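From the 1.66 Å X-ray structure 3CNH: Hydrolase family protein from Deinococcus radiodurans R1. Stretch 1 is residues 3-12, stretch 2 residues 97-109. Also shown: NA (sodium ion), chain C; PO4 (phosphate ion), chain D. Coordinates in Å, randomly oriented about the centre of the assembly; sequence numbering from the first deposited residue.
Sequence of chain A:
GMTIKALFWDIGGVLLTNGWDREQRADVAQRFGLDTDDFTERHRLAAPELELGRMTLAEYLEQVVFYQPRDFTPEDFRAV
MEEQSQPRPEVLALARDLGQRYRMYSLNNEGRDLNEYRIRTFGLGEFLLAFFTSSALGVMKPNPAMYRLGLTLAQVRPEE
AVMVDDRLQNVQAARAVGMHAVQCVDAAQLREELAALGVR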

# COMPACT_ATOMS: atom_id res chain seq x y z
N THR A 3 -1.91 4.29 26.11
CA THR A 3 -0.63 4.50 25.46
C THR A 3 -0.71 3.73 24.14
O THR A 3 -1.18 2.61 24.08
CB THR A 3 0.51 3.92 26.27
OG1 THR A 3 0.57 4.62 27.53
CG2 THR A 3 1.84 4.09 25.55
N ILE A 4 -0.26 4.37 23.07
CA ILE A 4 -0.22 3.69 21.76
C ILE A 4 0.91 2.68 21.71
O ILE A 4 2.06 3.01 21.98
CB ILE A 4 0.01 4.70 20.63
CG1 ILE A 4 -1.18 5.67 20.55
CG2 ILE A 4 0.30 3.99 19.31
CD1 ILE A 4 -2.53 4.98 20.44
N LYS A 5 0.58 1.45 21.35
CA LYS A 5 1.55 0.37 21.27
C LYS A 5 1.94 -0.04 19.85
O LYS A 5 2.92 -0.74 19.65
CB LYS A 5 1.01 -0.89 21.94
CG LYS A 5 0.72 -0.76 23.42
CD LYS A 5 0.23 -2.10 23.93
N ALA A 6 1.13 0.31 18.86
CA ALA A 6 1.50 -0.07 17.51
C ALA A 6 1.00 0.94 16.49
O ALA A 6 -0.07 1.48 16.67
CB ALA A 6 0.90 -1.41 17.18
N LEU A 7 1.81 1.18 15.47
CA LEU A 7 1.40 1.99 14.30
C LEU A 7 1.32 1.09 13.08
O LEU A 7 2.14 0.21 12.85
CB LEU A 7 2.37 3.15 14.00
CG LEU A 7 2.46 4.29 15.00
CD1 LEU A 7 3.38 3.85 16.07
CD2 LEU A 7 3.00 5.53 14.26
N PHE A 8 0.24 1.31 12.34
CA PHE A 8 -0.05 0.61 11.09
C PHE A 8 0.01 1.64 9.97
O PHE A 8 -0.65 2.68 10.01
CB PHE A 8 -1.44 -0.01 11.14
CG PHE A 8 -1.57 -1.14 12.12
CD1 PHE A 8 -1.77 -0.89 13.47
CD2 PHE A 8 -1.48 -2.45 11.70
CE1 PHE A 8 -1.88 -1.93 14.39
CE2 PHE A 8 -1.57 -3.49 12.63
CZ PHE A 8 -1.78 -3.23 13.95
N TRP A 9 0.82 1.32 8.97
CA TRP A 9 1.11 2.23 7.87
C TRP A 9 0.67 1.74 6.50
O TRP A 9 0.99 0.66 6.05
CB TRP A 9 2.62 2.52 7.76
CG TRP A 9 3.25 3.27 8.87
CD1 TRP A 9 3.60 2.79 10.11
CD2 TRP A 9 3.61 4.66 8.87
NE1 TRP A 9 4.11 3.80 10.88
CE2 TRP A 9 4.14 4.96 10.14
CE3 TRP A 9 3.49 5.68 7.93
CZ2 TRP A 9 4.60 6.23 10.47
CZ3 TRP A 9 3.95 6.92 8.25
CH2 TRP A 9 4.48 7.20 9.52
N ASP A 10 -0.07 2.61 5.87
CA ASP A 10 -0.36 2.53 4.43
C ASP A 10 1.02 2.77 3.79
O ASP A 10 1.89 3.47 4.37
CB ASP A 10 -1.36 3.65 4.14
CG ASP A 10 -1.76 3.79 2.75
OD1 ASP A 10 -1.79 2.81 2.02
OD2 ASP A 10 -2.15 4.97 2.41
N ILE A 11 1.23 2.18 2.62
CA ILE A 11 2.51 2.41 1.90
C ILE A 11 2.30 3.41 0.77
O ILE A 11 2.83 4.51 0.77
CB ILE A 11 3.16 1.14 1.44
CG1 ILE A 11 3.43 0.23 2.66
CG2 ILE A 11 4.48 1.43 0.69
CD1 ILE A 11 4.09 -1.11 2.34
N GLY A 12 1.47 3.03 -0.19
CA GLY A 12 1.18 3.93 -1.34
C GLY A 12 0.50 5.23 -0.94
O GLY A 12 -0.55 5.21 -0.31
NA NA C . -2.79 5.04 0.11
P PO4 D . -1.71 1.10 -0.37
O1 PO4 D . -2.70 0.46 0.50
O2 PO4 D . -2.00 2.60 -0.46
O3 PO4 D . -0.24 0.78 -0.08
O4 PO4 D . -1.89 0.69 -1.83
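Stretch 2 97-109: DLGQRYRMYSLNN

Stretch 2 runs alongside stretch 1 as a parallel β-strand, entered from the end of a helix through a short loop. The axes of strands 6-9 and 103-108 approach to 4.2 Å, their N-to-C directions differ by 31° (signed crossing angle -31°), and the contact buries 730 Å² in all.

Asp 97 stays clear of stretch 1 and forms a salt bridge with Arg 101 (OD1 to NH1, 3.2 Å), whereas Leu 98 points toward stretch 1, its CD1 lying 4.2 Å from CZ2 of Trp 9, at the edge of the indole. Gly 99, Gln 100 and Arg 101 make no contact with stretch 1. The chain reaches it again at Tyr 102, whose CB packs 3.7 Å from CD1 of Leu 7.

The O of water 1 lies 2.9 Å from Arg 103 N, which donates to it, and 2.7 Å from Lys 5 O, to which it donates. Arg 103 O accepts a hydrogen bond from Leu 7 N at 3.1 Å. Met 104, a selenomethionine, pairs with Leu 7 (CA-CA 4.6 Å) and shares a sheet face with Leu 7 and Trp 9; its SE lies 3.4 Å from Trp 9 NE1, a buried nitrogen without a hydrogen-bond partner. Tyr 105 uses both backbone polar atoms: its N donates to Leu 7 O and its O accepts from Trp 9 N, each at 2.8 Å. On the other face its ring lies nearly parallel to that of Phe 8 but slid aside, with centroids 5.6 Å apart.

Leu 107 N closes the ladder on Trp 9 O at 2.9 Å. Asn 108 turns toward stretch 1, with ND2 3.7 Å from Ile 11 CD1. Asn 109 N donates to phosphate O1 (2.7 Å), while Gly 12 N donates to O3 of the same ion (2.8 Å).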

# COMPACT_ATOMS: atom_id res chain seq x y z
N ASP A 97 12.44 7.29 11.62
CA ASP A 97 12.76 7.82 12.93
C ASP A 97 11.91 7.14 14.00
O ASP A 97 12.39 6.62 14.99
CB ASP A 97 12.48 9.33 12.93
CG ASP A 97 12.78 9.99 14.24
OD1 ASP A 97 13.65 9.50 14.99
OD2 ASP A 97 12.15 11.03 14.51
N LEU A 98 10.61 7.16 13.75
CA LEU A 98 9.63 6.61 14.71
C LEU A 98 9.83 5.11 14.93
O LEU A 98 9.58 4.57 16.01
CB LEU A 98 8.18 6.87 14.26
CG LEU A 98 7.65 8.29 14.35
CD1 LEU A 98 6.24 8.40 13.67
CD2 LEU A 98 7.62 8.72 15.82
N GLY A 99 10.33 4.45 13.89
CA GLY A 99 10.53 3.00 13.96
C GLY A 99 11.57 2.61 15.00
O GLY A 99 11.69 1.45 15.37
N GLN A 100 12.35 3.59 15.46
CA GLN A 100 13.35 3.34 16.48
C GLN A 100 12.72 3.20 17.85
O GLN A 100 13.35 2.70 18.80
CB GLN A 100 14.35 4.49 16.55
CG GLN A 100 15.15 4.71 15.32
CD GLN A 100 16.00 5.95 15.48
OE1 GLN A 100 15.51 7.08 15.35
NE2 GLN A 100 17.26 5.76 15.78
N ARG A 101 11.49 3.66 17.95
CA ARG A 101 10.83 3.75 19.27
C ARG A 101 9.50 3.04 19.38
O ARG A 101 8.97 2.88 20.49
CB ARG A 101 10.65 5.23 19.65
CG ARG A 101 11.99 5.98 19.86
CD ARG A 101 11.80 7.45 20.26
NE ARG A 101 11.22 8.31 19.23
CZ ARG A 101 11.83 8.68 18.10
NH1 ARG A 101 13.06 8.27 17.85
NH2 ARG A 101 11.22 9.47 17.23
N TYR A 102 8.96 2.66 18.23
CA TYR A 102 7.65 2.01 18.18
C TYR A 102 7.65 0.81 17.31
O TYR A 102 8.37 0.73 16.31
CB TYR A 102 6.57 3.00 17.64
CG TYR A 102 6.36 4.18 18.55
CD1 TYR A 102 7.16 5.29 18.45
CD2 TYR A 102 5.41 4.15 19.55
CE1 TYR A 102 7.03 6.34 19.31
CE2 TYR A 102 5.28 5.21 20.43
CZ TYR A 102 6.09 6.31 20.30
OH TYR A 102 6.01 7.39 21.17
N ARG A 103 6.79 -0.13 17.70
CA ARG A 103 6.49 -1.27 16.84
C ARG A 103 5.54 -0.77 15.77
O ARG A 103 4.50 -0.17 16.05
CB ARG A 103 5.81 -2.39 17.62
CG ARG A 103 6.72 -3.09 18.62
CD ARG A 103 5.96 -4.19 19.30
NE ARG A 103 6.82 -4.89 20.25
CZ ARG A 103 6.41 -5.93 20.96
NH1 ARG A 103 5.18 -6.38 20.79
NH2 ARG A 103 7.23 -6.53 21.79
N MSE A 104 5.91 -1.05 14.54
CA MSE A 104 5.15 -0.59 13.39
C MSE A 104 5.03 -1.68 12.34
O MSE A 104 5.90 -2.51 12.16
CB MSE A 104 5.80 0.68 12.82
CG MSE A 104 6.17 1.67 13.89
SE MSE A 104 6.59 3.46 13.25
CE MSE A 104 7.64 2.91 11.72
N TYR A 105 3.92 -1.61 11.61
CA TYR A 105 3.56 -2.64 10.64
C TYR A 105 2.90 -1.97 9.43
O TYR A 105 2.38 -0.87 9.55
CB TYR A 105 2.51 -3.58 11.27
CG TYR A 105 2.89 -4.12 12.63
CD1 TYR A 105 2.60 -3.41 13.78
CD2 TYR A 105 3.54 -5.33 12.77
CE1 TYR A 105 3.00 -3.89 15.03
CE2 TYR A 105 3.90 -5.83 13.99
CZ TYR A 105 3.63 -5.11 15.14
OH TYR A 105 4.02 -5.59 16.39
N SER A 106 2.98 -2.62 8.27
CA SER A 106 2.19 -2.10 7.13
C SER A 106 0.81 -2.69 7.22
O SER A 106 0.59 -3.80 7.73
CB SER A 106 2.79 -2.40 5.74
OG SER A 106 2.45 -3.70 5.28
N LEU A 107 -0.11 -1.94 6.64
CA LEU A 107 -1.49 -2.41 6.42
C LEU A 107 -1.86 -1.77 5.09
O LEU A 107 -2.16 -0.58 5.02
CB LEU A 107 -2.44 -2.02 7.55
CG LEU A 107 -3.81 -2.68 7.47
CD1 LEU A 107 -3.70 -4.20 7.73
CD2 LEU A 107 -4.85 -2.09 8.42
N ASN A 108 -1.71 -2.54 4.02
CA ASN A 108 -1.72 -1.96 2.68
C ASN A 108 -2.20 -2.88 1.62
O ASN A 108 -2.22 -4.11 1.80
CB ASN A 108 -0.29 -1.51 2.30
CG ASN A 108 0.66 -2.69 2.02
OD1 ASN A 108 0.92 -3.52 2.90
ND2 ASN A 108 1.20 -2.74 0.80
N ASN A 109 -2.70 -2.26 0.57
CA ASN A 109 -3.19 -2.99 -0.61
C ASN A 109 -2.16 -2.96 -1.73
O ASN A 109 -1.78 -1.90 -2.23
CB ASN A 109 -4.46 -2.36 -1.16
CG ASN A 109 -5.65 -2.41 -0.19
OD1 ASN A 109 -5.63 -3.14 0.83
ND2 ASN A 109 -6.74 -1.68 -0.55
O HOH W 1 5.47 0.05 20.25
O HOH W 2 -2.99 5.69 -2.12
O HOH W 3 -4.89 4.39 0.59